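Local coordinates for protein alanine racemase (Oenococcus oeni PSU-1, PDB 3HUR) that belongs to the alanine racemase family, combining an N-terminal TIM-barrel domain with a C-terminal domain rich in beta strands, at residues Ser202-Ala207 and Ile218-Ile223; His21-Ile26 and Ile223-Leu228; Lys124-Ile129 and Asp158-Tyr163. One frame throughout, in Å; residues are numbered along the deposited sequence.

Interaction 1: residues Ser202-Ala207 and Ile218-Ile223; sequences SMANSA and ISFAAI. With SO4 (sulfate ion), chain B.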
loop_
_atom_site.group_PDB
_atom_site.type_symbol
_atom_site.label_atom_id
_atom_site.label_comp_id
_atom_site.label_asym_id
_atom_site.label_seq_id
_atom_site.Cartn_x
_atom_site.Cartn_y
_atom_site.Cartn_z
ATOM N N SER A 202 24.660 25.795 24.113
ATOM C CA SER A 202 23.678 25.632 23.069
ATOM C C SER A 202 22.541 24.829 23.599
ATOM O O SER A 202 22.716 23.664 23.945
ATOM C CB SER A 202 24.250 24.922 21.824
ATOM O OG SER A 202 23.230 24.801 20.838
ATOM N N MET A 203 21.363 25.437 23.585
ATOM C CA MET A 203 20.218 24.855 24.240
ATOM C C MET A 203 19.047 24.561 23.307
ATOM O O MET A 203 18.276 23.652 23.606
ATOM C CB MET A 203 19.752 25.802 25.409
ATOM C CG MET A 203 20.763 25.848 26.602
ATOM S SD MET A 203 20.310 26.845 28.046
ATOM C CE MET A 203 19.158 25.772 28.799
ATOM N N ALA A 204 18.914 25.325 22.211
ATOM C CA ALA A 204 17.657 25.425 21.456
ATOM C C ALA A 204 17.617 24.634 20.147
ATOM O O ALA A 204 18.274 25.011 19.163
ATOM C CB ALA A 204 17.374 26.865 21.163
ATOM N N ASN A 205 16.807 23.570 20.126
ATOM C CA ASN A 205 16.411 22.901 18.859
ATOM C C ASN A 205 15.327 23.729 18.222
ATOM O O ASN A 205 15.102 24.858 18.644
ATOM C CB ASN A 205 15.949 21.466 19.086
ATOM C CG ASN A 205 14.672 21.384 19.898
ATOM O OD1 ASN A 205 13.957 22.387 20.085
ATOM N ND2 ASN A 205 14.372 20.180 20.392
ATOM N N SER A 206 14.683 23.200 17.178
ATOM C CA SER A 206 13.747 23.995 16.376
ATOM C C SER A 206 12.580 24.466 17.210
ATOM O O SER A 206 12.111 25.593 17.091
ATOM C CB SER A 206 13.201 23.174 15.185
ATOM O OG SER A 206 14.077 23.141 14.055
ATOM N N ALA A 207 12.070 23.547 17.998
ATOM C CA ALA A 207 10.856 23.760 18.752
ATOM C C ALA A 207 11.132 24.796 19.897
ATOM O O ALA A 207 10.348 25.738 20.115
ATOM C CB ALA A 207 10.349 22.395 19.297
ATOM N N ILE A 218 16.433 30.270 28.754
ATOM C CA ILE A 218 17.013 29.529 27.647
ATOM C C ILE A 218 18.095 30.406 27.020
ATOM O O ILE A 218 17.852 31.567 26.681
ATOM C CB ILE A 218 15.959 29.157 26.565
ATOM C CG1 ILE A 218 14.723 28.476 27.169
ATOM C CG2 ILE A 218 16.551 28.233 25.548
ATOM C CD1 ILE A 218 14.998 27.129 27.792
ATOM N N SER A 219 19.295 29.865 26.894
ATOM C CA SER A 219 20.340 30.559 26.131
ATOM C C SER A 219 20.195 30.304 24.616
ATOM O O SER A 219 20.106 29.173 24.152
ATOM C CB SER A 219 21.732 30.102 26.565
ATOM O OG SER A 219 22.724 30.678 25.723
ATOM N N PHE A 220 20.176 31.387 23.866
ATOM C CA PHE A 220 20.161 31.321 22.433
ATOM C C PHE A 220 21.528 31.669 21.887
ATOM O O PHE A 220 21.691 32.037 20.724
ATOM C CB PHE A 220 19.039 32.207 21.942
ATOM C CG PHE A 220 17.703 31.716 22.401
ATOM C CD1 PHE A 220 17.132 30.593 21.802
ATOM C CD2 PHE A 220 17.068 32.298 23.484
ATOM C CE1 PHE A 220 15.923 30.086 22.234
ATOM C CE2 PHE A 220 15.850 31.808 23.929
ATOM C CZ PHE A 220 15.270 30.692 23.293
ATOM N N ALA A 221 22.535 31.473 22.726
ATOM C CA ALA A 221 23.898 31.771 22.314
ATOM C C ALA A 221 24.160 31.120 20.927
ATOM O O ALA A 221 24.485 31.821 19.959
ATOM C CB ALA A 221 24.895 31.282 23.375
ATOM N N ALA A 222 23.981 29.795 20.862
ATOM C CA ALA A 222 24.083 29.019 19.619
ATOM C C ALA A 222 22.841 28.153 19.470
ATOM O O ALA A 222 22.660 27.145 20.198
ATOM C CB ALA A 222 25.311 28.142 19.618
ATOM N N ILE A 223 21.993 28.562 18.528
ATOM C CA ILE A 223 20.814 27.798 18.167
ATOM C C ILE A 223 21.118 26.741 17.085
ATOM O O ILE A 223 22.091 26.855 16.346
ATOM C CB ILE A 223 19.657 28.711 17.763
ATOM C CG1 ILE A 223 19.930 29.479 16.469
ATOM C CG2 ILE A 223 19.333 29.676 18.903
ATOM C CD1 ILE A 223 18.654 30.235 15.929
HETATM S S SO4 B . 15.352 19.713 15.333
HETATM O O1 SO4 B . 14.633 19.080 14.256
HETATM O O2 SO4 B . 14.758 19.484 16.625
HETATM O O3 SO4 B . 16.639 19.092 15.442
HETATM O O4 SO4 B . 15.305 21.123 14.982
#
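The F220 ring receives the A204 methyl obliquely, with CB 3.7 Å from ring CE1, while I223 CG2 from its own segment lies at the ring edge, in the ring plane. This contact belongs to the closing seam of the TIM barrel, where the neighbourhoods of strands 201-202 and 222-223, the two ends of the parallel sheet as counted within the chain, meet. A204 CB also packs against I223 CG2 at 4.1 Å, so one methyl serves two apolar partners.

M203 supplies the second set of contacts. Its CB meets I218 CG2, and chi2 (-177°) carries SD out in an extended chain toward S219 N. SD accepts a weak but straight hydrogen bond from S219 N (3.4 Å, 169°). S219 in turn forms an ST turn, its OG accepting from A221 N. At the strand end, S202 OG, anti to its backbone N (chi1 -180°), donates to A222 O; the 2.5 Å separation is very short, and its exact value is doubtful. R224 is a second partner of that hydroxyl.

N205 occupies the N-cap position of helix 206-211. Just beyond it, S206 N makes a weak bond to sulfate O4 (3.1 Å); S206 OG lies 2.5 Å from the same O4, so short that the detail there is doubtful.

Interaction 2: residues His21-Ile26 and Ile223-Leu228; sequences HNLQEI and IRPGQL. With SO4 (sulfate ion), chain B.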
loop_
_atom_site.group_PDB
_atom_site.type_symbol
_atom_site.label_atom_id
_atom_site.label_comp_id
_atom_site.label_asym_id
_atom_site.label_seq_id
_atom_site.Cartn_x
_atom_site.Cartn_y
_atom_site.Cartn_z
ATOM N N HIS A 21 16.560 32.646 4.189
ATOM C CA HIS A 21 15.645 33.517 4.836
ATOM C C HIS A 21 15.134 32.914 6.137
ATOM O O HIS A 21 15.041 33.609 7.142
ATOM C CB HIS A 21 14.506 33.801 3.863
ATOM C CG HIS A 21 13.407 34.629 4.431
ATOM N ND1 HIS A 21 13.408 36.010 4.372
ATOM C CD2 HIS A 21 12.243 34.273 5.027
ATOM C CE1 HIS A 21 12.304 36.470 4.934
ATOM N NE2 HIS A 21 11.575 35.436 5.332
ATOM N N ASN A 22 14.806 31.632 6.138
ATOM C CA ASN A 22 14.358 30.984 7.374
ATOM C C ASN A 22 15.438 31.002 8.459
ATOM O O ASN A 22 15.118 31.183 9.630
ATOM C CB ASN A 22 13.885 29.545 7.136
ATOM C CG ASN A 22 12.605 29.462 6.362
ATOM O OD1 ASN A 22 11.872 30.431 6.209
ATOM N ND2 ASN A 22 12.322 28.286 5.869
ATOM N N LEU A 23 16.702 30.808 8.086
ATOM C CA LEU A 23 17.779 30.853 9.091
ATOM C C LEU A 23 17.910 32.272 9.627
ATOM O O LEU A 23 18.029 32.479 10.821
ATOM C CB LEU A 23 19.121 30.368 8.546
ATOM C CG LEU A 23 19.296 28.853 8.412
ATOM C CD1 LEU A 23 20.788 28.476 8.264
ATOM C CD2 LEU A 23 18.678 28.143 9.576
ATOM N N GLN A 24 17.874 33.241 8.724
ATOM C CA GLN A 24 17.837 34.641 9.098
ATOM C C GLN A 24 16.668 35.015 10.067
ATOM O O GLN A 24 16.892 35.721 11.036
ATOM C CB GLN A 24 17.837 35.510 7.832
ATOM C CG GLN A 24 19.231 35.545 7.108
ATOM C CD GLN A 24 19.152 35.886 5.584
ATOM O OE1 GLN A 24 18.059 36.063 5.006
ATOM N NE2 GLN A 24 20.314 35.961 4.942
ATOM N N GLU A 25 15.446 34.544 9.819
ATOM C CA GLU A 25 14.295 34.878 10.665
ATOM C C GLU A 25 14.452 34.364 12.040
ATOM O O GLU A 25 14.165 35.068 13.010
ATOM C CB GLU A 25 12.995 34.269 10.153
ATOM C CG GLU A 25 12.401 34.987 8.986
ATOM C CD GLU A 25 11.752 36.277 9.377
ATOM O OE1 GLU A 25 10.835 36.269 10.247
ATOM O OE2 GLU A 25 12.157 37.287 8.782
ATOM N N ILE A 26 14.860 33.110 12.129
ATOM C CA ILE A 26 14.896 32.462 13.413
ATOM C C ILE A 26 16.086 32.972 14.250
ATOM O O ILE A 26 16.108 32.802 15.479
ATOM C CB ILE A 26 14.868 30.925 13.281
ATOM C CG1 ILE A 26 14.361 30.303 14.573
ATOM C CG2 ILE A 26 16.243 30.367 12.941
ATOM C CD1 ILE A 26 12.908 30.614 14.891
ATOM N N ILE A 223 21.993 28.562 18.528
ATOM C CA ILE A 223 20.814 27.798 18.167
ATOM C C ILE A 223 21.118 26.741 17.085
ATOM O O ILE A 223 22.091 26.855 16.346
ATOM C CB ILE A 223 19.657 28.711 17.763
ATOM C CG1 ILE A 223 19.930 29.479 16.469
ATOM C CG2 ILE A 223 19.333 29.676 18.903
ATOM C CD1 ILE A 223 18.654 30.235 15.929
ATOM N N ARG A 224 20.286 25.698 17.059
ATOM C CA ARG A 224 20.470 24.504 16.225
ATOM C C ARG A 224 19.231 24.172 15.416
ATOM O O ARG A 224 18.645 23.129 15.591
ATOM C CB ARG A 224 20.796 23.328 17.120
ATOM C CG ARG A 224 22.204 23.352 17.584
ATOM C CD ARG A 224 22.516 22.049 18.302
ATOM N NE ARG A 224 22.296 22.371 19.688
ATOM C CZ ARG A 224 21.585 21.702 20.573
ATOM N NH1 ARG A 224 21.044 20.528 20.350
ATOM N NH2 ARG A 224 21.496 22.248 21.751
ATOM N N PRO A 225 18.801 25.074 14.539
ATOM C CA PRO A 225 17.601 24.812 13.751
ATOM C C PRO A 225 17.801 23.690 12.742
ATOM O O PRO A 225 18.757 23.709 11.997
ATOM C CB PRO A 225 17.373 26.126 13.036
ATOM C CG PRO A 225 18.651 26.786 13.057
ATOM C CD PRO A 225 19.313 26.418 14.285
ATOM N N GLY A 226 16.924 22.696 12.795
ATOM C CA GLY A 226 16.928 21.548 11.860
ATOM C C GLY A 226 15.657 21.531 11.037
ATOM O O GLY A 226 15.548 22.244 10.066
ATOM N N GLN A 227 14.671 20.771 11.461
ATOM C CA GLN A 227 13.493 20.568 10.651
ATOM C C GLN A 227 12.818 21.829 10.226
ATOM O O GLN A 227 12.095 21.827 9.209
ATOM C CB GLN A 227 12.430 19.838 11.394
ATOM C CG GLN A 227 12.671 18.453 11.688
ATOM C CD GLN A 227 11.368 17.767 12.071
ATOM O OE1 GLN A 227 11.282 17.135 13.121
ATOM N NE2 GLN A 227 10.350 17.878 11.204
ATOM N N LEU A 228 12.970 22.889 10.998
ATOM C CA LEU A 228 12.257 24.108 10.681
ATOM C C LEU A 228 12.853 24.801 9.473
ATOM O O LEU A 228 12.274 25.791 8.965
ATOM C CB LEU A 228 12.267 25.090 11.869
ATOM C CG LEU A 228 13.543 25.904 12.176
ATOM C CD1 LEU A 228 13.801 27.015 11.204
ATOM C CD2 LEU A 228 13.399 26.492 13.584
HETATM S S SO4 B . 15.352 19.713 15.333
HETATM O O1 SO4 B . 14.633 19.080 14.256
HETATM O O2 SO4 B . 14.758 19.484 16.625
HETATM O O3 SO4 B . 16.639 19.092 15.442
HETATM O O4 SO4 B . 15.305 21.123 14.982
#
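I26 and L228 carry most of the apolar contact, joined by I223, P225 and L23. The I26 side chain divides between two partners. Its CG2 branch meets I223 CD1 at 3.8 Å, the two side chains crossing obliquely, and its CG1 branch reaches L228 CD2 tip to tip at 4.1 Å. The first torsion of I26, -158°, sets CG1 anti to the backbone N and so directs that branch to L228. I223 CD1 also lies 3.6 Å from I26 O. L23 and P225 cross at about a right angle, with L23 CD2 3.7 Å from P225 CG.

The N22 amide finds its partners outside the two segments. Its OD1 accepts from E248 N, and its ND2 donates to I229 O, so the buried amide is held from both ends.

Bonds to the sulfate come, of the two segments, from 223-228; S206 also binds it. G226 N donates weakly to sulfate O4 (134°), and Q227 N donates to O1 at 3.3 Å in a nearly straight bond (170°). This anion position is consistent with the phosphate site seen at the seventh and eighth strands of many TIM barrels.

Helix 16-30 thus covers the segment following strand 222-223, L23 and P225 also touch strand 34-38, and I26 and I223 both reach C209 on helix 206-211.

Interaction 3: residues Lys124-Ile129 and Asp158-Tyr163; sequences KVSLAI and DLFSVY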
loop_
_atom_site.group_PDB
_atom_site.type_symbol
_atom_site.label_atom_id
_atom_site.label_comp_id
_atom_site.label_asym_id
_atom_site.label_seq_id
_atom_site.Cartn_x
_atom_site.Cartn_y
_atom_site.Cartn_z
ATOM N N LYS A 124 38.222 19.310 18.079
ATOM C CA LYS A 124 37.109 20.128 18.568
ATOM C C LYS A 124 35.997 19.194 19.064
ATOM O O LYS A 124 35.586 18.278 18.336
ATOM C CB LYS A 124 36.564 21.011 17.471
ATOM C CG LYS A 124 37.623 21.804 16.748
ATOM C CD LYS A 124 36.993 22.756 15.758
ATOM C CE LYS A 124 37.936 23.802 15.291
ATOM N NZ LYS A 124 37.097 24.955 14.868
ATOM N N VAL A 125 35.532 19.444 20.294
ATOM C CA VAL A 125 34.694 18.523 21.024
ATOM C C VAL A 125 33.515 19.266 21.587
ATOM O O VAL A 125 33.601 20.463 21.793
ATOM C CB VAL A 125 35.464 17.829 22.169
ATOM C CG1 VAL A 125 36.592 16.946 21.605
ATOM C CG2 VAL A 125 35.989 18.851 23.175
ATOM N N SER A 126 32.415 18.560 21.804
ATOM C CA SER A 126 31.211 19.131 22.359
ATOM C C SER A 126 30.793 18.292 23.520
ATOM O O SER A 126 30.813 17.082 23.462
ATOM C CB SER A 126 30.043 19.123 21.364
ATOM O OG SER A 126 30.151 20.196 20.465
ATOM N N LEU A 127 30.325 18.947 24.555
ATOM C CA LEU A 127 30.025 18.274 25.776
ATOM C C LEU A 127 28.521 18.268 25.901
ATOM O O LEU A 127 27.866 19.315 25.914
ATOM C CB LEU A 127 30.675 19.060 26.891
ATOM C CG LEU A 127 30.770 18.435 28.257
ATOM C CD1 LEU A 127 31.697 17.246 28.225
ATOM C CD2 LEU A 127 31.324 19.553 29.130
ATOM N N ALA A 128 27.967 17.071 25.948
ATOM C CA ALA A 128 26.536 16.902 25.870
ATOM C C ALA A 128 26.029 16.716 27.270
ATOM O O ALA A 128 26.520 15.862 27.995
ATOM C CB ALA A 128 26.194 15.691 25.017
ATOM N N ILE A 129 25.042 17.512 27.642
ATOM C CA ILE A 129 24.445 17.389 28.933
ATOM C C ILE A 129 23.160 16.578 28.877
ATOM O O ILE A 129 22.150 17.032 28.387
ATOM C CB ILE A 129 24.144 18.788 29.546
ATOM C CG1 ILE A 129 25.393 19.691 29.496
ATOM C CG2 ILE A 129 23.622 18.627 30.952
ATOM C CD1 ILE A 129 26.641 19.034 29.962
ATOM N N ASP A 158 39.501 21.519 21.972
ATOM C CA ASP A 158 38.886 22.804 21.845
ATOM C C ASP A 158 37.401 22.594 22.059
ATOM O O ASP A 158 36.756 21.953 21.266
ATOM C CB ASP A 158 39.184 23.351 20.473
ATOM C CG ASP A 158 38.456 24.598 20.194
ATOM O OD1 ASP A 158 37.763 25.070 21.105
ATOM O OD2 ASP A 158 38.564 25.098 19.052
ATOM N N LEU A 159 36.876 23.113 23.156
ATOM C CA LEU A 159 35.486 22.954 23.485
ATOM C C LEU A 159 34.648 23.848 22.576
ATOM O O LEU A 159 34.746 25.060 22.616
ATOM C CB LEU A 159 35.277 23.328 24.929
ATOM C CG LEU A 159 33.919 23.035 25.522
ATOM C CD1 LEU A 159 33.532 21.590 25.333
ATOM C CD2 LEU A 159 33.966 23.413 27.015
ATOM N N PHE A 160 33.830 23.213 21.740
ATOM C CA PHE A 160 33.074 23.890 20.723
ATOM C C PHE A 160 31.744 24.281 21.274
ATOM O O PHE A 160 31.204 25.314 20.906
ATOM C CB PHE A 160 32.876 22.951 19.508
ATOM C CG PHE A 160 32.135 23.585 18.387
ATOM C CD1 PHE A 160 30.771 23.393 18.239
ATOM C CD2 PHE A 160 32.783 24.420 17.502
ATOM C CE1 PHE A 160 30.077 24.013 17.213
ATOM C CE2 PHE A 160 32.093 25.044 16.465
ATOM C CZ PHE A 160 30.739 24.830 16.321
ATOM N N SER A 161 31.184 23.435 22.128
ATOM C CA SER A 161 29.844 23.669 22.679
ATOM C C SER A 161 29.654 22.844 23.924
ATOM O O SER A 161 30.230 21.756 24.042
ATOM C CB SER A 161 28.727 23.277 21.671
ATOM O OG SER A 161 27.607 24.173 21.709
ATOM N N VAL A 162 28.828 23.355 24.833
ATOM C CA VAL A 162 28.267 22.573 25.904
ATOM C C VAL A 162 26.794 22.688 25.660
ATOM O O VAL A 162 26.263 23.814 25.600
ATOM C CB VAL A 162 28.582 23.142 27.305
ATOM C CG1 VAL A 162 27.901 22.287 28.378
ATOM C CG2 VAL A 162 30.076 23.221 27.515
ATOM N N TYR A 163 26.124 21.545 25.510
ATOM C CA TYR A 163 24.819 21.555 24.863
ATOM C C TYR A 163 23.852 20.503 25.377
ATOM O O TYR A 163 24.253 19.492 25.942
ATOM C CB TYR A 163 24.996 21.386 23.337
ATOM C CG TYR A 163 25.234 19.968 22.908
ATOM C CD1 TYR A 163 26.464 19.389 23.072
ATOM C CD2 TYR A 163 24.205 19.188 22.397
ATOM C CE1 TYR A 163 26.691 18.074 22.752
ATOM C CE2 TYR A 163 24.428 17.863 22.033
ATOM C CZ TYR A 163 25.687 17.316 22.202
ATOM O OH TYR A 163 25.945 15.995 21.867
#
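L127 and V162 lie side by side, pointing the same way, with L127 CD2 4.2 Å from V162 CG2. L159 CD1 adds to this group by meeting L127 CB, and I129 CG1 approaches V162 CG1 at 3.8 Å. F196 covers both L127 and V162. L127, L159 and V162 share one face of the strand pair with V125, and I129, just past the strand end, joins them; K124, S126, A128, D158, S161 and Y163 project from the other face.

Strands 123-128 and 157-163 run parallel, their short segments at 42°, and belong to a beta-alpha-beta unit linked through helix 141-153, a repeating element of the TIM barrel. The backbone ladder runs V125 N to D158 O, F160 N to V125 O, L127 N to S161 O, Y163 N to L127 O, and I129 N to Y163 O. The step from F160 N to S161 O, where a regular ladder would use F160 O, marks a beta bulge in the second strand. F160 psi (-36°) leaves the extended range there, and its ring goes on to meet Y36.

Y163 CG sits between its backbone N and carbonyl carbon (chi1 79°), and the ring lies obliquely by A128 CB and L127 O, with CD1 3.2 Å from L127 O. Y163 OH is hydrogen-bonded to T106 OG1, and W85 packs against the ring edge-to-face. S126 OG lies at the F160 ring edge.

At the polar end K124 and D158 run side by side, but NZ stands 4.4 Å from OD2, beyond a salt bridge. The attraction there is probably modest, and five backbone bonds, the last I129 N to Y163 O at 2.7 Å, carry the polar part of the pairing.

How the interactions relate
Interactions 1 and 2 share I223 and have centres about 11 Å apart. R224 joins them: its N lies 3.0 Å from A204 O and its NE 2.8 Å from S202 OG, both probable hydrogen bonds. The same sulfate touches both contacts, taking bonds from S206 and from the G226-Q227 backbone, while S206 OG is itself bonded to the N atoms of G226 and L228. Interaction 3, about 14 Å from interaction 1 between centres, reaches it through the parallel sheet, S202 N being 3.0 Å from V162 O. It is farther from interaction 2, about 21 Å between centres, touching it where R224 NH2 packs 3.9 Å from Y163 CB. Along the chain, 21-26 with 223-228 encloses both other contacts.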